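Local atomic coordinates of tRNA (cytosine(72)-C(5))-methyltransferase (Pyrococcus horikoshii, PDB entry 5ZVE), a protein that transfers a methyl group from S-adenosyl-L-methionine to the C5 position of cytosine 72 in several tRNAs. Residues 325-334 against 355-365; 80-88 against 132-140. All coordinates share one frame; numbering follows the deposited sequence.

Interaction 1 (325-334 against 355-365)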
loop_
_atom_site.group_PDB
_atom_site.type_symbol
_atom_site.label_atom_id
_atom_site.label_comp_id
_atom_site.label_asym_id
_atom_site.label_seq_id
_atom_site.Cartn_x
_atom_site.Cartn_y
_atom_site.Cartn_z
ATOM N N LEU A 325 -6.726 10.116 -0.100
ATOM C CA LEU A 325 -8.058 10.497 -0.549
ATOM C C LEU A 325 -8.229 11.993 -0.815
ATOM O O LEU A 325 -9.192 12.398 -1.466
ATOM C CB LEU A 325 -9.083 10.058 0.494
ATOM C CG LEU A 325 -9.151 8.552 0.746
ATOM C CD1 LEU A 325 -9.839 8.279 2.071
ATOM C CD2 LEU A 325 -9.888 7.882 -0.393
ATOM N N SER A 326 -7.299 12.810 -0.320
ATOM C CA SER A 326 -7.486 14.263 -0.322
ATOM C C SER A 326 -7.642 14.832 -1.728
ATOM O O SER A 326 -7.100 14.296 -2.699
ATOM C CB SER A 326 -6.324 14.963 0.384
ATOM O OG SER A 326 -5.184 15.029 -0.452
ATOM N N TYR A 327 -8.411 15.908 -1.834
ATOM C CA TYR A 327 -8.556 16.607 -3.099
ATOM C C TYR A 327 -7.247 17.280 -3.491
ATOM O O TYR A 327 -6.792 17.148 -4.630
ATOM C CB TYR A 327 -9.680 17.648 -3.028
ATOM C CG TYR A 327 -9.943 18.309 -4.361
ATOM C CD1 TYR A 327 -10.843 17.762 -5.262
ATOM C CD2 TYR A 327 -9.273 19.471 -4.726
ATOM C CE1 TYR A 327 -11.076 18.360 -6.488
ATOM C CE2 TYR A 327 -9.498 20.073 -5.942
ATOM C CZ TYR A 327 -10.400 19.514 -6.820
ATOM O OH TYR A 327 -10.624 20.116 -8.038
ATOM N N GLU A 328 -6.657 18.009 -2.545
ATOM C CA GLU A 328 -5.490 18.848 -2.813
ATOM C C GLU A 328 -4.304 18.057 -3.373
ATOM O O GLU A 328 -3.621 18.523 -4.285
ATOM C CB GLU A 328 -5.049 19.583 -1.540
ATOM C CG GLU A 328 -5.996 20.673 -1.048
ATOM C CD GLU A 328 -7.169 20.129 -0.249
ATOM O OE1 GLU A 328 -7.244 18.895 -0.063
ATOM O OE2 GLU A 328 -8.010 20.936 0.203
ATOM N N GLU A 329 -4.068 16.859 -2.839
ATOM C CA GLU A 329 -2.941 16.043 -3.284
ATOM C C GLU A 329 -3.244 15.336 -4.596
ATOM O O GLU A 329 -2.346 14.798 -5.240
ATOM C CB GLU A 329 -2.565 14.998 -2.228
ATOM C CG GLU A 329 -2.103 15.558 -0.899
ATOM C CD GLU A 329 -1.975 14.480 0.165
ATOM O OE1 GLU A 329 -0.975 13.735 0.136
ATOM O OE2 GLU A 329 -2.877 14.373 1.021
ATOM N N ASN A 330 -4.508 15.352 -4.996
ATOM C CA ASN A 330 -4.933 14.579 -6.153
ATOM C C ASN A 330 -5.443 15.448 -7.297
ATOM O O ASN A 330 -4.650 15.918 -8.114
ATOM C CB ASN A 330 -5.992 13.566 -5.728
ATOM C CG ASN A 330 -5.425 12.498 -4.819
ATOM O OD1 ASN A 330 -4.254 12.130 -4.944
ATOM N ND2 ASN A 330 -6.241 11.999 -3.893
ATOM N N GLU A 331 -6.753 15.651 -7.369
ATOM C CA GLU A 331 -7.325 16.465 -8.439
ATOM C C GLU A 331 -6.729 17.874 -8.441
ATOM O O GLU A 331 -6.496 18.456 -9.502
ATOM C CB GLU A 331 -8.850 16.530 -8.324
ATOM C CG GLU A 331 -9.565 15.242 -8.729
ATOM C CD GLU A 331 -9.718 14.260 -7.577
ATOM O OE1 GLU A 331 -9.069 14.459 -6.523
ATOM O OE2 GLU A 331 -10.489 13.289 -7.729
ATOM N N GLY A 332 -6.484 18.414 -7.253
ATOM C CA GLY A 332 -5.888 19.731 -7.126
ATOM C C GLY A 332 -4.514 19.821 -7.764
ATOM O O GLY A 332 -4.201 20.798 -8.438
ATOM N N ASN A 333 -3.696 18.793 -7.564
ATOM C CA ASN A 333 -2.358 18.772 -8.145
ATOM C C ASN A 333 -2.361 18.399 -9.622
ATOM O O ASN A 333 -1.387 18.656 -10.336
ATOM C CB ASN A 333 -1.450 17.816 -7.375
ATOM C CG ASN A 333 -0.668 18.515 -6.286
ATOM O OD1 ASN A 333 -0.644 19.744 -6.225
ATOM N ND2 ASN A 333 -0.012 17.742 -5.429
ATOM N N VAL A 334 -3.442 17.785 -10.093
ATOM C CA VAL A 334 -3.530 17.531 -11.518
ATOM C C VAL A 334 -3.856 18.819 -12.276
ATOM O O VAL A 334 -3.311 19.061 -13.352
ATOM C CB VAL A 334 -4.561 16.466 -11.864
ATOM C CG1 VAL A 334 -4.502 16.199 -13.357
ATOM C CG2 VAL A 334 -4.262 15.179 -11.108
ATOM N N GLY A 355 -12.839 10.760 -10.888
ATOM C CA GLY A 355 -12.302 11.672 -9.897
ATOM C C GLY A 355 -13.345 12.686 -9.476
ATOM O O GLY A 355 -14.464 12.680 -9.986
ATOM N N ILE A 356 -12.983 13.560 -8.543
ATOM C CA ILE A 356 -13.897 14.595 -8.080
ATOM C C ILE A 356 -13.981 15.742 -9.086
ATOM O O ILE A 356 -13.036 16.517 -9.230
ATOM C CB ILE A 356 -13.468 15.161 -6.714
ATOM C CG1 ILE A 356 -13.058 14.032 -5.760
ATOM C CG2 ILE A 356 -14.577 16.016 -6.129
ATOM C CD1 ILE A 356 -14.209 13.201 -5.257
ATOM N N GLY A 357 -15.121 15.851 -9.768
ATOM C CA GLY A 357 -15.344 16.900 -10.749
ATOM C C GLY A 357 -14.298 16.872 -11.842
ATOM O O GLY A 357 -13.817 17.915 -12.297
ATOM N N MET A 358 -13.957 15.669 -12.283
ATOM C CA MET A 358 -12.821 15.496 -13.172
ATOM C C MET A 358 -12.846 14.122 -13.841
ATOM O O MET A 358 -12.983 13.108 -13.163
ATOM C CB MET A 358 -11.540 15.676 -12.383
ATOM C CG MET A 358 -10.329 15.646 -13.226
ATOM S SD MET A 358 -8.923 16.176 -12.265
ATOM C CE MET A 358 -7.701 15.683 -13.427
ATOM N N ASN A 359 -12.671 14.094 -15.161
ATOM C CA ASN A 359 -13.190 12.989 -15.970
ATOM C C ASN A 359 -12.290 11.779 -16.236
ATOM O O ASN A 359 -12.765 10.643 -16.184
ATOM C CB ASN A 359 -13.653 13.540 -17.320
ATOM C CG ASN A 359 -15.144 13.806 -17.354
ATOM O OD1 ASN A 359 -15.933 13.060 -16.772
ATOM N ND2 ASN A 359 -15.539 14.875 -18.039
ATOM N N LYS A 360 -11.010 11.990 -16.514
ATOM C CA LYS A 360 -10.191 10.873 -16.978
ATOM C C LYS A 360 -9.289 10.266 -15.905
ATOM O O LYS A 360 -8.638 9.247 -16.148
ATOM C CB LYS A 360 -9.345 11.306 -18.175
ATOM C CG LYS A 360 -10.169 11.686 -19.398
ATOM C CD LYS A 360 -9.283 12.005 -20.581
ATOM C CE LYS A 360 -10.102 12.222 -21.837
ATOM N NZ LYS A 360 -9.228 12.471 -23.015
ATOM N N VAL A 361 -9.245 10.878 -14.725
ATOM C CA VAL A 361 -8.492 10.295 -13.616
ATOM C C VAL A 361 -9.291 9.197 -12.941
ATOM O O VAL A 361 -10.516 9.155 -13.041
ATOM C CB VAL A 361 -8.084 11.351 -12.570
ATOM C CG1 VAL A 361 -7.097 12.327 -13.174
ATOM C CG2 VAL A 361 -9.308 12.066 -12.014
ATOM N N GLN A 362 -8.593 8.315 -12.239
ATOM C CA GLN A 362 -9.232 7.131 -11.692
ATOM C C GLN A 362 -9.042 7.036 -10.183
ATOM O O GLN A 362 -7.916 7.002 -9.689
ATOM C CB GLN A 362 -8.682 5.875 -12.376
ATOM C CG GLN A 362 -9.396 4.595 -11.983
ATOM C CD GLN A 362 -8.928 3.389 -12.770
ATOM O OE1 GLN A 362 -9.516 2.317 -12.672
ATOM N NE2 GLN A 362 -7.864 3.556 -13.547
ATOM N N ARG A 363 -10.152 6.977 -9.455
ATOM C CA ARG A 363 -10.095 6.855 -8.004
ATOM C C ARG A 363 -10.562 5.486 -7.544
ATOM O O ARG A 363 -11.432 4.874 -8.159
ATOM C CB ARG A 363 -10.943 7.933 -7.326
ATOM C CG ARG A 363 -10.172 9.188 -6.929
ATOM C CD ARG A 363 -11.100 10.201 -6.292
ATOM N NE ARG A 363 -10.396 11.370 -5.774
ATOM C CZ ARG A 363 -10.056 11.527 -4.498
ATOM N NH1 ARG A 363 -10.344 10.581 -3.609
ATOM N NH2 ARG A 363 -9.425 12.627 -4.109
ATOM N N PHE A 364 -9.972 5.021 -6.449
ATOM C CA PHE A 364 -10.402 3.802 -5.795
ATOM C C PHE A 364 -10.874 4.121 -4.384
ATOM O O PHE A 364 -10.269 4.933 -3.683
ATOM C CB PHE A 364 -9.274 2.768 -5.768
ATOM C CG PHE A 364 -8.937 2.198 -7.121
ATOM C CD1 PHE A 364 -7.998 2.811 -7.934
ATOM C CD2 PHE A 364 -9.559 1.045 -7.574
ATOM C CE1 PHE A 364 -7.688 2.286 -9.180
ATOM C CE2 PHE A 364 -9.253 0.511 -8.818
ATOM C CZ PHE A 364 -8.315 1.134 -9.623
ATOM N N TYR A 365 -11.985 3.506 -3.995
ATOM C CA TYR A 365 -12.560 3.689 -2.671
ATOM C C TYR A 365 -12.685 2.343 -1.977
ATOM O O TYR A 365 -12.995 1.346 -2.627
ATOM C CB TYR A 365 -13.928 4.359 -2.762
ATOM C CG TYR A 365 -13.894 5.773 -3.290
ATOM C CD1 TYR A 365 -13.586 6.836 -2.453
ATOM C CD2 TYR A 365 -14.180 6.045 -4.623
ATOM C CE1 TYR A 365 -13.561 8.137 -2.928
ATOM C CE2 TYR A 365 -14.157 7.344 -5.109
ATOM C CZ TYR A 365 -13.847 8.383 -4.254
ATOM O OH TYR A 365 -13.822 9.678 -4.718
HETATM O O HOH W 1 -12.123 19.023 -9.635
#

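Interaction 2 (80-88 against 132-140)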
loop_
_atom_site.group_PDB
_atom_site.type_symbol
_atom_site.label_atom_id
_atom_site.label_comp_id
_atom_site.label_asym_id
_atom_site.label_seq_id
_atom_site.Cartn_x
_atom_site.Cartn_y
_atom_site.Cartn_z
ATOM N N PHE A 80 -15.143 -11.237 15.756
ATOM C CA PHE A 80 -15.957 -10.874 16.905
ATOM C C PHE A 80 -16.532 -9.472 16.739
ATOM O O PHE A 80 -16.073 -8.690 15.903
ATOM C CB PHE A 80 -15.162 -10.983 18.212
ATOM C CG PHE A 80 -13.794 -10.366 18.156
ATOM C CD1 PHE A 80 -13.623 -9.007 18.373
ATOM C CD2 PHE A 80 -12.675 -11.150 17.929
ATOM C CE1 PHE A 80 -12.367 -8.439 18.337
ATOM C CE2 PHE A 80 -11.416 -10.590 17.894
ATOM C CZ PHE A 80 -11.259 -9.230 18.097
ATOM N N SER A 81 -17.552 -9.168 17.533
ATOM C CA SER A 81 -18.264 -7.900 17.431
ATOM C C SER A 81 -17.403 -6.725 17.884
ATOM O O SER A 81 -16.438 -6.895 18.629
ATOM C CB SER A 81 -19.555 -7.953 18.251
ATOM O OG SER A 81 -20.275 -6.739 18.141
ATOM N N ASP A 82 -17.762 -5.531 17.427
ATOM C CA ASP A 82 -17.001 -4.333 17.751
ATOM C C ASP A 82 -17.120 -3.972 19.228
ATOM O O ASP A 82 -16.244 -3.311 19.781
ATOM C CB ASP A 82 -17.463 -3.162 16.885
ATOM C CG ASP A 82 -16.998 -3.285 15.450
ATOM O OD1 ASP A 82 -16.409 -4.331 15.103
ATOM O OD2 ASP A 82 -17.226 -2.341 14.667
ATOM N N ASP A 83 -18.201 -4.414 19.866
ATOM C CA ASP A 83 -18.431 -4.108 21.276
ATOM C C ASP A 83 -18.047 -5.255 22.209
ATOM O O ASP A 83 -18.221 -5.147 23.422
ATOM C CB ASP A 83 -19.895 -3.736 21.514
ATOM C CG ASP A 83 -20.838 -4.901 21.289
ATOM O OD1 ASP A 83 -20.450 -5.859 20.587
ATOM O OD2 ASP A 83 -21.966 -4.866 21.827
ATOM N N PHE A 84 -17.548 -6.351 21.640
ATOM C CA PHE A 84 -17.215 -7.550 22.411
ATOM C C PHE A 84 -16.291 -7.252 23.593
ATOM O O PHE A 84 -15.234 -6.642 23.429
ATOM C CB PHE A 84 -16.570 -8.604 21.509
ATOM C CG PHE A 84 -16.270 -9.901 22.210
ATOM C CD1 PHE A 84 -17.230 -10.517 22.995
ATOM C CD2 PHE A 84 -15.031 -10.502 22.086
ATOM C CE1 PHE A 84 -16.961 -11.712 23.640
ATOM C CE2 PHE A 84 -14.757 -11.692 22.733
ATOM C CZ PHE A 84 -15.722 -12.297 23.509
ATOM N N GLU A 85 -16.705 -7.676 24.781
ATOM C CA GLU A 85 -15.913 -7.483 25.994
ATOM C C GLU A 85 -15.530 -8.821 26.606
ATOM O O GLU A 85 -16.201 -9.308 27.517
ATOM C CB GLU A 85 -16.668 -6.640 27.021
ATOM C CG GLU A 85 -16.967 -5.225 26.569
ATOM C CD GLU A 85 -16.647 -4.199 27.642
ATOM O OE1 GLU A 85 -16.663 -4.562 28.840
ATOM O OE2 GLU A 85 -16.378 -3.031 27.287
ATOM N N PRO A 86 -14.447 -9.424 26.101
ATOM C CA PRO A 86 -14.010 -10.721 26.620
ATOM C C PRO A 86 -13.625 -10.633 28.092
ATOM O O PRO A 86 -13.037 -9.639 28.508
ATOM C CB PRO A 86 -12.792 -11.055 25.752
ATOM C CG PRO A 86 -12.311 -9.739 25.243
ATOM C CD PRO A 86 -13.532 -8.891 25.079
ATOM N N LYS A 87 -13.963 -11.656 28.866
ATOM C CA LYS A 87 -13.588 -11.698 30.272
ATOM C C LYS A 87 -12.216 -12.338 30.397
ATOM O O LYS A 87 -12.086 -13.483 30.817
ATOM C CB LYS A 87 -14.623 -12.469 31.085
ATOM C CG LYS A 87 -16.011 -11.863 31.008
ATOM C CD LYS A 87 -16.019 -10.447 31.561
ATOM C CE LYS A 87 -17.440 -9.939 31.752
ATOM N NZ LYS A 87 -18.240 -10.838 32.635
ATOM N N LEU A 88 -11.192 -11.579 30.032
ATOM C CA LEU A 88 -9.855 -12.121 29.860
ATOM C C LEU A 88 -8.819 -11.121 30.340
ATOM O O LEU A 88 -9.040 -9.913 30.258
ATOM C CB LEU A 88 -9.609 -12.461 28.385
ATOM C CG LEU A 88 -10.480 -13.534 27.730
ATOM C CD1 LEU A 88 -10.073 -13.757 26.277
ATOM C CD2 LEU A 88 -10.385 -14.828 28.522
ATOM N N GLY A 132 -6.627 0.824 23.588
ATOM C CA GLY A 132 -7.753 0.010 24.010
ATOM C C GLY A 132 -8.529 -0.683 22.905
ATOM O O GLY A 132 -9.554 -1.318 23.170
ATOM N N LEU A 133 -8.054 -0.567 21.668
ATOM C CA LEU A 133 -8.695 -1.257 20.553
ATOM C C LEU A 133 -8.445 -2.761 20.653
ATOM O O LEU A 133 -7.299 -3.210 20.682
ATOM C CB LEU A 133 -8.185 -0.715 19.214
ATOM C CG LEU A 133 -8.834 -1.303 17.957
ATOM C CD1 LEU A 133 -10.322 -0.975 17.897
ATOM C CD2 LEU A 133 -8.125 -0.810 16.710
ATOM N N LEU A 134 -9.520 -3.537 20.722
ATOM C CA LEU A 134 -9.394 -4.991 20.766
ATOM C C LEU A 134 -9.050 -5.519 19.376
ATOM O O LEU A 134 -9.848 -5.406 18.444
ATOM C CB LEU A 134 -10.681 -5.630 21.284
ATOM C CG LEU A 134 -10.713 -7.160 21.321
ATOM C CD1 LEU A 134 -9.670 -7.696 22.294
ATOM C CD2 LEU A 134 -12.100 -7.652 21.693
ATOM N N VAL A 135 -7.864 -6.101 19.240
ATOM C CA VAL A 135 -7.382 -6.505 17.925
ATOM C C VAL A 135 -7.292 -8.012 17.778
ATOM O O VAL A 135 -7.135 -8.526 16.671
ATOM C CB VAL A 135 -6.001 -5.894 17.625
ATOM C CG1 VAL A 135 -6.080 -4.377 17.678
ATOM C CG2 VAL A 135 -4.957 -6.418 18.602
ATOM N N GLY A 136 -7.422 -8.726 18.888
ATOM C CA GLY A 136 -7.315 -10.169 18.838
ATOM C C GLY A 136 -7.398 -10.861 20.179
ATOM O O GLY A 136 -7.241 -10.244 21.231
ATOM N N ILE A 137 -7.661 -12.162 20.113
ATOM C CA ILE A 137 -7.734 -13.038 21.273
ATOM C C ILE A 137 -6.894 -14.276 20.982
ATOM O O ILE A 137 -6.841 -14.733 19.848
ATOM C CB ILE A 137 -9.193 -13.428 21.591
ATOM C CG1 ILE A 137 -9.951 -12.210 22.118
ATOM C CG2 ILE A 137 -9.251 -14.534 22.624
ATOM C CD1 ILE A 137 -11.426 -12.438 22.243
ATOM N N GLY A 138 -6.214 -14.800 21.994
ATOM C CA GLY A 138 -5.322 -15.919 21.781
ATOM C C GLY A 138 -4.877 -16.570 23.072
ATOM O O GLY A 138 -5.489 -16.375 24.125
ATOM N N ILE A 139 -3.804 -17.350 22.985
ATOM C CA ILE A 139 -3.313 -18.129 24.118
ATOM C C ILE A 139 -1.860 -17.749 24.399
ATOM O O ILE A 139 -1.009 -17.790 23.506
ATOM C CB ILE A 139 -3.418 -19.666 23.875
ATOM C CG1 ILE A 139 -4.855 -20.169 24.047
ATOM C CG2 ILE A 139 -2.558 -20.426 24.869
ATOM C CD1 ILE A 139 -5.823 -19.791 22.949
ATOM N N ALA A 140 -1.587 -17.360 25.639
ATOM C CA ALA A 140 -0.247 -16.954 26.044
ATOM C C ALA A 140 0.718 -18.134 25.992
ATOM O O ALA A 140 0.413 -19.217 26.482
ATOM C CB ALA A 140 -0.271 -16.352 27.440
#

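Interaction 1 (325-334 against 355-365)
Arg363 lays its guanidinium side-on against the carboxylate of Glu331, the two groups nearly coplanar (14° between their planes). Arg363 NE reaches Glu331 OE2 at 2.7 Å and NH2 reaches OE1 at 3.1 Å, each on the oxygen's syn lone pair: a two-pronged salt bridge. The arginine chain runs straight from CG to NE, which carries the charge from strand 361-364 across to the first residue of helix 331-339. Arg363 NH2 also gives a hydrogen bond to Leu325 O (2.7 Å) in the loop before that helix; the oxygen lies in the guanidinium plane, while NH2 stands 51° out of the carbonyl plane of Leu325. Glu331 bends at chi2 (88°), and its OE2 takes a second donor, the backbone Ile356 N at 2.6 Å, arriving from above the carboxylate plane. Two strong donors on one oxygen, one of them charged, probably keep this buried carboxylate ionised and stop it from turning. Beside the bridge, Met358 SD rests 3.7 Å from Glu331 CG, and the Tyr327 ring offers its edge to Ile356 O, which also accepts from a water. Asn330 sends its OD1 to Thr322, while Phe375 of strand 374-381 packs on both members of the ion pair. A buried salt bridge thus ties a helix start to an antiparallel strand within the Rossmann-like catalytic domain of the RsmB/NOP methyltransferases, just downstream of the predicted nucleophile Cys323.

Interaction 2 (80-88 against 132-140)
No hydrogen bond crosses this contact: an irregular loop closes over a strand mainly by apolar side chains, and it does so where that strand carries a classic beta bulge, Val135 and Gly136 both facing Ile127. The strand, 134-140, belongs to the mixed sheet of the PUA domain, and loop 80-88 leads into strand 90-93 of the same sheet. Phe80 holds its CG between the backbone N and the carbonyl carbon (chi1 46°), which swings the ring inward until CE1 lies 3.5 Å from Leu134 CD2 and the ring edge meets the bulge, CZ standing 3.9 Å from Gly136 N. Leu160 of strand 154-161 also touches this ring. Replacing Phe80 with an alanine would probably open a gap beside Leu134 and leave the bulge at Gly136 without its aromatic neighbour. Farther along the loop, Pro86 sets its CD against Leu134 CD2, 3.9 Å apart, so this one methyl is shared by Phe80, Phe84 and Pro86. Over the Phe84 ring sits Pro86 N, 3.9 Å above its centre. Leu88 closes the far end, its CD1 meeting Ile137 CG2 at 3.8 Å. The other branch of Ile137 meets Phe84: its CD1 lies in the ring plane, 3.4 Å from Phe84 CE2 at the edge.

In the fold
Both contacts are largely buried, but they serve different domains: interaction 1 lies in the catalytic domain, with the side chain of Asn330 about 13 Å from the bound S-adenosyl-L-homocysteine, whereas interaction 2 belongs to the PUA domain, away from the annotated sites and nearer the outside of the molecule, with Phe84 exposed at its margin. The centres of interactions 1 and 2 are 38 Å apart. They share no elements; along the chain, interaction 2 closes before interaction 1 opens. Interaction 1 joins a helix start to a strand and the loop before it, pairing charge and backbone polar groups in the interior; interaction 2 joins an irregular loop to a strand through aliphatic and aromatic surfaces.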